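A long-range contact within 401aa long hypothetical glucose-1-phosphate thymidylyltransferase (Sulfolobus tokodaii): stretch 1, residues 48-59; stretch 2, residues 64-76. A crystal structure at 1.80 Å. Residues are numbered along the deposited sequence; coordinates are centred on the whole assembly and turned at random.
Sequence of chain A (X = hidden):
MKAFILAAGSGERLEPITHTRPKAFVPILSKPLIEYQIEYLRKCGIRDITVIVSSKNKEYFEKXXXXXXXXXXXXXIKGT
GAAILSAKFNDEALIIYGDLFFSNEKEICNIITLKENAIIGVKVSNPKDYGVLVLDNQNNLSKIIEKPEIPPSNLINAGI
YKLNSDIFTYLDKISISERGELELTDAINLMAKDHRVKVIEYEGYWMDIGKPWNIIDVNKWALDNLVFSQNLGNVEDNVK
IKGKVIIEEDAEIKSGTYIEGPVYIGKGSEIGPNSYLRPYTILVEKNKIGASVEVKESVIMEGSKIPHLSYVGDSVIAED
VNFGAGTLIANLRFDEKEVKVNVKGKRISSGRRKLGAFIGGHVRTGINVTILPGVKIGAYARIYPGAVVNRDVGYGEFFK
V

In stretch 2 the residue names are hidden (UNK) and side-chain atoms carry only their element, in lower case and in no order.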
ATOM      1  N   ASP A  48      -8.370   2.122 -21.929  1.00 34.64           N
ATOM      2  CA  ASP A  48      -7.607   0.974 -22.340  1.00 35.35           C
ATOM      3  C   ASP A  48      -6.474   0.746 -21.367  1.00 34.41           C
ATOM      4  O   ASP A  48      -5.329   1.225 -21.580  1.00 34.19           O
ATOM      5  CB  ASP A  48      -7.072   1.166 -23.742  1.00 37.00           C
ATOM      6  CG  ASP A  48      -6.487  -0.094 -24.298  1.00 39.43           C
ATOM      7  OD1 ASP A  48      -6.342  -1.081 -23.540  1.00 43.89           O
ATOM      8  OD2 ASP A  48      -6.166  -0.098 -25.495  1.00 43.81           O
ATOM      9  N   ILE A  49      -6.809   0.018 -20.302  1.00 33.58           N
ATOM     10  CA  ILE A  49      -5.873  -0.171 -19.189  1.00 32.09           C
ATOM     11  C   ILE A  49      -5.430  -1.608 -19.160  1.00 32.15           C
ATOM     12  O   ILE A  49      -6.243  -2.491 -19.242  1.00 31.61           O
ATOM     13  CB  ILE A  49      -6.476   0.266 -17.822  1.00 32.07           C
ATOM     14  CG1 ILE A  49      -7.067   1.680 -17.937  1.00 29.82           C
ATOM     15  CG2 ILE A  49      -5.408   0.126 -16.724  1.00 29.16           C
ATOM     16  CD1 ILE A  49      -8.145   2.084 -16.872  1.00 31.22           C
ATOM     17  N   THR A  50      -4.130  -1.807 -19.045  1.00 32.52           N
ATOM     18  CA  THR A  50      -3.535  -3.111 -18.970  1.00 34.09           C
ATOM     19  C   THR A  50      -2.698  -3.218 -17.692  1.00 34.34           C
ATOM     20  O   THR A  50      -1.868  -2.332 -17.398  1.00 34.27           O
ATOM     21  CB  THR A  50      -2.596  -3.335 -20.151  1.00 34.68           C
ATOM     22  OG1 THR A  50      -3.341  -3.204 -21.356  1.00 35.95           O
ATOM     23  CG2 THR A  50      -1.977  -4.738 -20.103  1.00 34.81           C
ATOM     24  N   VAL A  51      -2.877  -4.312 -16.955  1.00 34.79           N
ATOM     25  CA  VAL A  51      -1.968  -4.615 -15.839  1.00 34.76           C
ATOM     26  C   VAL A  51      -0.923  -5.677 -16.200  1.00 35.04           C
ATOM     27  O   VAL A  51      -1.263  -6.772 -16.603  1.00 35.33           O
ATOM     28  CB  VAL A  51      -2.738  -5.057 -14.574  1.00 35.01           C
ATOM     29  CG1 VAL A  51      -1.862  -4.890 -13.351  1.00 33.20           C
ATOM     30  CG2 VAL A  51      -3.981  -4.249 -14.434  1.00 33.73           C
ATOM     31  N   ILE A  52       0.348  -5.354 -16.056  1.00 36.02           N
ATOM     32  CA  ILE A  52       1.383  -6.382 -16.144  1.00 37.92           C
ATOM     33  C   ILE A  52       1.563  -6.993 -14.745  1.00 38.60           C
ATOM     34  O   ILE A  52       1.794  -6.297 -13.761  1.00 37.98           O
ATOM     35  CB  ILE A  52       2.687  -5.822 -16.703  1.00 38.36           C
ATOM     36  CG1 ILE A  52       2.418  -5.328 -18.137  1.00 40.57           C
ATOM     37  CG2 ILE A  52       3.798  -6.893 -16.696  1.00 39.39           C
ATOM     38  CD1 ILE A  52       3.041  -3.985 -18.469  1.00 39.37           C
ATOM     39  N   VAL A  53       1.383  -8.298 -14.681  1.00 39.21           N
ATOM     40  CA  VAL A  53       1.365  -9.029 -13.435  1.00 40.53           C
ATOM     41  C   VAL A  53       2.334 -10.219 -13.532  1.00 42.69           C
ATOM     42  O   VAL A  53       2.935 -10.463 -14.584  1.00 43.11           O
ATOM     43  CB  VAL A  53      -0.077  -9.493 -13.084  1.00 39.69           C
ATOM     44  CG1 VAL A  53      -1.019  -8.336 -13.157  1.00 38.80           C
ATOM     45  CG2 VAL A  53      -0.577 -10.621 -13.999  1.00 38.75           C
ATOM     46  N   SER A  54       2.523 -10.943 -12.433  1.00 44.20           N
ATOM     47  CA  SER A  54       3.276 -12.177 -12.500  1.00 45.17           C
ATOM     48  C   SER A  54       2.300 -13.310 -12.799  1.00 46.17           C
ATOM     49  O   SER A  54       1.100 -13.190 -12.522  1.00 45.69           O
ATOM     50  CB  SER A  54       4.027 -12.398 -11.191  1.00 45.49           C
ATOM     51  OG  SER A  54       3.108 -12.584 -10.125  1.00 45.05           O
ATOM     52  N   SER A  55       2.806 -14.400 -13.380  1.00 48.01           N
ATOM     53  CA  SER A  55       1.974 -15.588 -13.719  1.00 49.90           C
ATOM     54  C   SER A  55       1.274 -16.169 -12.502  1.00 50.86           C
ATOM     55  O   SER A  55       0.071 -16.481 -12.558  1.00 50.50           O
ATOM     56  CB  SER A  55       2.833 -16.651 -14.387  1.00 49.97           C
ATOM     57  OG  SER A  55       3.866 -16.015 -15.142  1.00 51.46           O
ATOM     58  N   LYS A  56       2.029 -16.280 -11.400  1.00 52.55           N
ATOM     59  CA  LYS A  56       1.454 -16.583 -10.066  1.00 54.47           C
ATOM     60  C   LYS A  56       0.172 -15.809  -9.817  1.00 54.87           C
ATOM     61  O   LYS A  56      -0.813 -16.394  -9.350  1.00 55.47           O
ATOM     62  CB  LYS A  56       2.441 -16.329  -8.900  1.00 54.33           C
ATOM     63  CG  LYS A  56       3.616 -15.353  -9.211  1.00 56.24           C
ATOM     64  CD  LYS A  56       4.534 -14.978  -7.996  1.00 56.47           C
ATOM     65  CE  LYS A  56       4.070 -13.709  -7.219  1.00 57.50           C
ATOM     66  NZ  LYS A  56       4.675 -12.414  -7.715  1.00 57.92           N
ATOM     67  N   ASN A  57       0.180 -14.506 -10.145  1.00 55.63           N
ATOM     68  CA  ASN A  57      -0.922 -13.589  -9.779  1.00 55.81           C
ATOM     69  C   ASN A  57      -1.990 -13.359 -10.863  1.00 55.49           C
ATOM     70  O   ASN A  57      -3.012 -12.723 -10.615  1.00 55.57           O
ATOM     71  CB  ASN A  57      -0.367 -12.256  -9.236  1.00 55.96           C
ATOM     72  CG  ASN A  57       0.481 -12.431  -7.967  1.00 56.76           C
ATOM     73  OD1 ASN A  57       0.417 -13.460  -7.289  1.00 58.69           O
ATOM     74  ND2 ASN A  57       1.290 -11.415  -7.646  1.00 57.33           N
ATOM     75  N   LYS A  58      -1.750 -13.903 -12.049  1.00 55.63           N
ATOM     76  CA  LYS A  58      -2.653 -13.770 -13.209  1.00 55.89           C
ATOM     77  C   LYS A  58      -4.130 -14.069 -12.929  1.00 55.26           C
ATOM     78  O   LYS A  58      -5.017 -13.374 -13.415  1.00 54.63           O
ATOM     79  CB  LYS A  58      -2.135 -14.676 -14.343  1.00 56.34           C
ATOM     80  CG  LYS A  58      -3.116 -14.981 -15.465  1.00 58.55           C
ATOM     81  CD  LYS A  58      -2.911 -16.431 -16.022  1.00 63.59           C
ATOM     82  CE  LYS A  58      -3.017 -17.579 -14.938  1.00 64.45           C
ATOM     83  NZ  LYS A  58      -4.402 -18.114 -14.632  1.00 62.88           N
ATOM     84  N   GLU A  59      -4.377 -15.127 -12.166  1.00 55.15           N
ATOM     85  CA  GLU A  59      -5.734 -15.622 -11.927  1.00 55.04           C
ATOM     86  C   GLU A  59      -6.527 -14.686 -11.020  1.00 53.48           C
ATOM     87  O   GLU A  59      -7.722 -14.426 -11.250  1.00 53.21           O
ATOM     88  CB  GLU A  59      -5.684 -17.008 -11.270  1.00 56.09           C
ATOM     89  CG  GLU A  59      -7.087 -17.616 -11.009  1.00 60.03           C
ATOM     90  CD  GLU A  59      -7.364 -17.989  -9.525  1.00 64.68           C
ATOM     91  OE1 GLU A  59      -7.927 -19.085  -9.297  1.00 67.21           O
ATOM     92  OE2 GLU A  59      -7.063 -17.193  -8.595  1.00 65.12           O
ATOM     93  N   UNK A  64     -10.829 -10.523 -10.029  1.00 50.75           N
ATOM     94  CA  UNK A  64     -11.236  -9.290  -9.336  1.00 49.44           C
ATOM     95  C   UNK A  64     -11.526  -8.074 -10.249  1.00 48.86           C
ATOM     96  O   UNK A  64     -12.423  -7.285  -9.962  1.00 48.56           O
ATOM     97  c   UNK A  64     -10.191  -9.852  -7.047  1.00 50.29           C
ATOM     98  c   UNK A  64     -11.229  -9.454  -5.996  1.00 54.63           C
ATOM     99  n   UNK A  64     -11.429  -7.360  -4.561  1.00 58.04           N
ATOM    100  c   UNK A  64     -10.608  -8.608  -4.877  1.00 57.08           C
ATOM    101  c   UNK A  64     -10.206  -8.933  -8.260  1.00 49.46           C
ATOM    102  N   UNK A  65     -10.795  -7.923 -11.344  1.00 48.16           N
ATOM    103  CA  UNK A  65     -10.900  -6.702 -12.141  1.00 48.22           C
ATOM    104  C   UNK A  65     -11.792  -6.854 -13.356  1.00 50.34           C
ATOM    105  O   UNK A  65     -11.408  -7.531 -14.317  1.00 51.34           O
ATOM    106  c   UNK A  65      -8.570  -5.835 -11.427  1.00 40.67           C
ATOM    107  c   UNK A  65      -7.222  -5.516 -11.957  1.00 33.76           C
ATOM    108  c   UNK A  65      -9.142  -4.668 -10.715  1.00 36.62           C
ATOM    109  c   UNK A  65      -9.505  -6.240 -12.569  1.00 46.53           C
ATOM    110  N   UNK A  66     -12.954  -6.198 -13.343  1.00 53.06           N
ATOM    111  CA  UNK A  66     -13.973  -6.406 -14.393  1.00 54.07           C
ATOM    112  C   UNK A  66     -13.514  -6.166 -15.865  1.00 54.35           C
ATOM    113  O   UNK A  66     -13.393  -7.128 -16.650  1.00 55.86           O
ATOM    114  c   UNK A  66     -15.272  -5.631 -14.092  1.00 54.82           C
ATOM    115  c   UNK A  66     -18.660  -6.945 -14.102  1.00 61.36           C
ATOM    116  c   UNK A  66     -17.238  -7.266 -14.669  1.00 59.65           C
ATOM    117  c   UNK A  66     -16.453  -5.979 -15.052  1.00 55.87           C
ATOM    118  n   UNK A  66     -19.255  -7.981 -13.165  1.00 58.93           N
ATOM    119  N   UNK A  67     -13.276  -4.924 -16.269  1.00 53.37           N
ATOM    120  CA  UNK A  67     -13.014  -4.705 -17.694  1.00 52.34           C
ATOM    121  C   UNK A  67     -11.614  -4.200 -17.969  1.00 50.00           C
ATOM    122  O   UNK A  67     -11.443  -3.138 -18.573  1.00 49.85           O
ATOM    123  c   UNK A  67     -14.036  -3.720 -18.264  1.00 53.86           C
ATOM    124  c   UNK A  67     -16.418  -3.088 -17.443  1.00 66.93           C
ATOM    125  o   UNK A  67     -16.286  -1.866 -17.789  1.00 68.44           O
ATOM    126  c   UNK A  67     -15.513  -4.171 -18.115  1.00 59.82           C
ATOM    127  o   UNK A  67     -17.263  -3.470 -16.570  1.00 69.34           O
ATOM    128  N   UNK A  68     -10.615  -4.964 -17.543  1.00 46.86           N
ATOM    129  CA  UNK A  68      -9.217  -4.532 -17.591  1.00 44.18           C
ATOM    130  C   UNK A  68      -8.424  -5.672 -18.166  1.00 43.75           C
ATOM    131  O   UNK A  68      -8.733  -6.831 -17.893  1.00 43.59           O
ATOM    132  c   UNK A  68      -9.484  -3.014 -15.529  1.00 42.21           C
ATOM    133  c   UNK A  68      -8.660  -4.152 -16.148  1.00 43.41           C
ATOM    134  c   UNK A  68      -9.189  -1.629 -16.066  1.00 40.99           C
ATOM    135  c   UNK A  68      -7.190  -3.776 -16.165  1.00 39.31           C
ATOM    136  N   UNK A  69      -7.402  -5.343 -18.940  1.00 43.00           N
ATOM    137  CA  UNK A  69      -6.580  -6.353 -19.592  1.00 43.31           C
ATOM    138  C   UNK A  69      -5.424  -6.768 -18.733  1.00 42.88           C
ATOM    139  O   UNK A  69      -4.653  -5.927 -18.281  1.00 42.79           O
ATOM    140  o   UNK A  69      -7.112  -5.499 -21.815  1.00 44.76           O
ATOM    141  c   UNK A  69      -6.038  -5.822 -20.926  1.00 43.33           C
ATOM    142  N   UNK A  70      -5.269  -8.069 -18.547  1.00 43.03           N
ATOM    143  CA  UNK A  70      -4.213  -8.560 -17.698  1.00 43.17           C
ATOM    144  C   UNK A  70      -3.174  -9.263 -18.529  1.00 44.25           C
ATOM    145  O   UNK A  70      -3.484 -10.108 -19.359  1.00 43.95           O
ATOM    146  c   UNK A  70      -4.759  -9.491 -16.556  1.00 43.20           C
ATOM    147  c   UNK A  70      -5.671  -8.721 -15.600  1.00 42.70           C
ATOM    148  c   UNK A  70      -3.615 -10.104 -15.749  1.00 42.53           C
ATOM    149  c   UNK A  70      -7.141  -8.993 -15.786  1.00 42.91           C
ATOM    150  N   UNK A  71      -1.923  -8.911 -18.317  1.00 45.42           N
ATOM    151  CA  UNK A  71      -0.872  -9.459 -19.134  1.00 47.62           C
ATOM    152  C   UNK A  71       0.237  -9.874 -18.201  1.00 49.87           C
ATOM    153  O   UNK A  71       0.745  -9.065 -17.439  1.00 49.81           O
ATOM    154  c   UNK A  71      -0.401  -8.413 -20.187  1.00 46.89           C
ATOM    155  c   UNK A  71      -1.474  -8.216 -21.216  1.00 45.83           C
ATOM    156  c   UNK A  71       0.874  -8.835 -20.869  1.00 46.97           C
ATOM    157  N   UNK A  72       0.596 -11.148 -18.249  1.00 53.08           N
ATOM    158  CA  UNK A  72       1.649 -11.672 -17.391  1.00 56.82           C
ATOM    159  C   UNK A  72       3.025 -11.290 -17.914  1.00 59.34           C
ATOM    160  O   UNK A  72       3.236 -11.169 -19.108  1.00 59.70           O
ATOM    161  c   UNK A  72       1.569 -13.193 -17.217  1.00 56.25           C
ATOM    162  c   UNK A  72       0.164 -13.633 -16.880  1.00 56.35           C
ATOM    163  o   UNK A  72       1.987 -13.822 -18.426  1.00 58.47           O
ATOM    164  N   UNK A  73       3.953 -11.101 -16.994  1.00 63.19           N
ATOM    165  CA  UNK A  73       5.266 -10.622 -17.304  1.00 67.30           C
ATOM    166  C   UNK A  73       6.155 -11.772 -17.753  1.00 71.14           C
ATOM    167  O   UNK A  73       5.935 -12.932 -17.373  1.00 71.61           O
ATOM    168  c   UNK A  73       7.792  -8.649 -15.195  1.00 66.18           C
ATOM    169  n   UNK A  73       9.066  -8.628 -14.846  1.00 67.47           N
ATOM    170  o   UNK A  73       7.023  -7.746 -14.918  1.00 65.60           O
ATOM    171  c   UNK A  73       5.829  -9.911 -16.078  1.00 66.66           C
ATOM    172  c   UNK A  73       7.326  -9.848 -15.976  1.00 66.44           C
ATOM    173  N   UNK A  74       7.133 -11.428 -18.601  1.00 75.83           N
ATOM    174  CA  UNK A  74       8.261 -12.289 -18.980  1.00 80.19           C
ATOM    175  C   UNK A  74       8.889 -12.963 -17.757  1.00 82.94           C
ATOM    176  O   UNK A  74       9.371 -12.287 -16.830  1.00 83.52           O
ATOM    177  c   UNK A  74      10.062 -11.305 -23.409  1.00 85.13           C
ATOM    178  c   UNK A  74       9.656 -12.028 -22.120  1.00 84.31           C
ATOM    179  c   UNK A  74       9.014 -11.063 -21.119  1.00 81.89           C
ATOM    180  c   UNK A  74       9.330 -11.453 -19.686  1.00 80.21           C
ATOM    181  n   UNK A  74      10.060 -12.218 -24.594  1.00 86.26           N
ATOM    182  N   UNK A  75       8.882 -14.294 -17.760  1.00 86.16           N
ATOM    183  CA  UNK A  75       9.364 -15.059 -16.617  1.00 89.23           C
ATOM    184  C   UNK A  75      10.867 -15.248 -16.600  1.00 91.14           C
ATOM    185  O   UNK A  75      11.482 -15.267 -15.530  1.00 91.61           O
ATOM    186  c   UNK A  75       7.377 -16.335 -15.760  1.00 90.92           C
ATOM    187  c   UNK A  75       8.666 -16.406 -16.539  1.00 89.35           C
ATOM    188  o   UNK A  75       6.605 -15.363 -15.960  1.00 91.83           O
ATOM    189  o   UNK A  75       7.149 -17.252 -14.936  1.00 92.68           O
ATOM    190  N   UNK A  76      11.457 -15.386 -17.785  1.00 93.46           N
ATOM    191  CA  UNK A  76      12.918 -15.462 -17.908  1.00 95.70           C
ATOM    192  C   UNK A  76      13.665 -14.207 -17.374  1.00 96.65           C
ATOM    193  O   UNK A  76      14.907 -14.202 -17.317  1.00 97.06           O
ATOM    194  c   UNK A  76      13.366 -15.848 -19.349  1.00 96.07           C
ATOM    195  o   UNK A  76      11.977 -14.070 -20.292  1.00 99.12           O
ATOM    196  o   UNK A  76      12.353 -15.847 -21.543  1.00 97.71           O
ATOM    197  c   UNK A  76      12.496 -15.206 -20.468  1.00 97.52           C
TER
HETATM  198  O   HOH W   1      -7.821  -3.107 -22.048  1.00 40.08           O

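Position 64 carries four carbons in a row ending in nitrogen, with no branch. The row leads away from stretch 1 into exposed surroundings, where a charged amine stays solvated: Lys64. At position 65, just past the end of a helix, four carbons fork at the second. The CA-to-CB bond points toward stretch 1, and a terminal methyl approaches CG2 of Val51. This is Leu65; its CD1 lies 4.3 Å from Val51 CG2, an apolar contact fitting for a buried residue.

Position 66 again has four carbons in a row capped by nitrogen, out of reach of stretch 1. It is Lys66, exposed and without a role in the contact. Position 67 shows three carbons, the third bearing two oxygens; this carboxylate, Glu67, is likewise exposed and touches nothing on stretch 1.

Position 68 has four carbons forked at the first, one arm two carbons long. The end of the longer arm lies against Ile49 CB, the short arm against Val51 CG2. This is Ile68: its CD1 is 3.7 Å from Ile49 CB and its CG2 3.7 Å from Val51 CG2, so the branched chain covers two hydrophobic neighbours.

Position 69 has one carbon and then one oxygen, and its backbone N faces Ile49 O: Ser69. Here the strand begins, with Ser69 N donating to Ile49 O (3.1 Å) and Ser69 O accepting from Val51 N (2.7 Å). The small hydroxyl suits a partly exposed place where a water bridges it to stretch 1: the water accepts from Ser69 OG at 2.5 Å and donates to Asp48 OD1 at 2.9 Å and to Ile49 O at 3.3 Å.

Position 70 repeats the four-carbon pattern forked at the first with one longer arm; the short arm meets Val53 CG2. It is Ile70, paired with Val51 and on the same sheet face; a beta-branched apolar chain suits this strand position, its CG2 packing 3.5 Å from Val53 CG2. Position 71 has one carbon carrying two others, one of them near Thr50 CG2, which is Val71. Beta-branched and compact, it lies on the face of Thr50 and Ile52, its CG2 3.7 Å from Thr50 CG2.

Position 72 has one carbon carrying an oxygen and a carbon, the latter near Lys58 CB: Thr72. Beta-branching suits the extended backbone, and its methyl CG2 rests 3.6 Å from Lys58 CB. Position 73 has three carbons, the third bearing one oxygen and one nitrogen, and its CB approaches Ile52 CG2. Taken as an amide, it is Gln73, whose CB lies 3.7 Å from Ile52 CG2; its aliphatic part can pack there while the amide stays polar.

Position 74, four carbons in a row ending in nitrogen, points away as exposed Lys74. Position 75 has two carbons, the second with two oxygens, one near Ser55 OG: Asp75, poorly ordered, with OD1 2.9 Å from Ser55 OG. A charged carboxylate suits this exposed site beside a hydroxyl. Position 76 has the same atoms, also poorly ordered and out of reach: Asp76.

The contact is a parallel strand pairing. Val71 N donates to Val51 O (2.8 Å), Val53 N to Val71 O (2.9 Å) and Gln73 N to Val53 O (2.7 Å), continuing the ladder begun at Ser69. Val51 and Val53 thus use both N and O, while the side chains alternate between faces. Backbone bonds fix the register, and apolar packing fills the spaces beside it.

Stretch 2 (64-76) KLKEISIVTQKDD
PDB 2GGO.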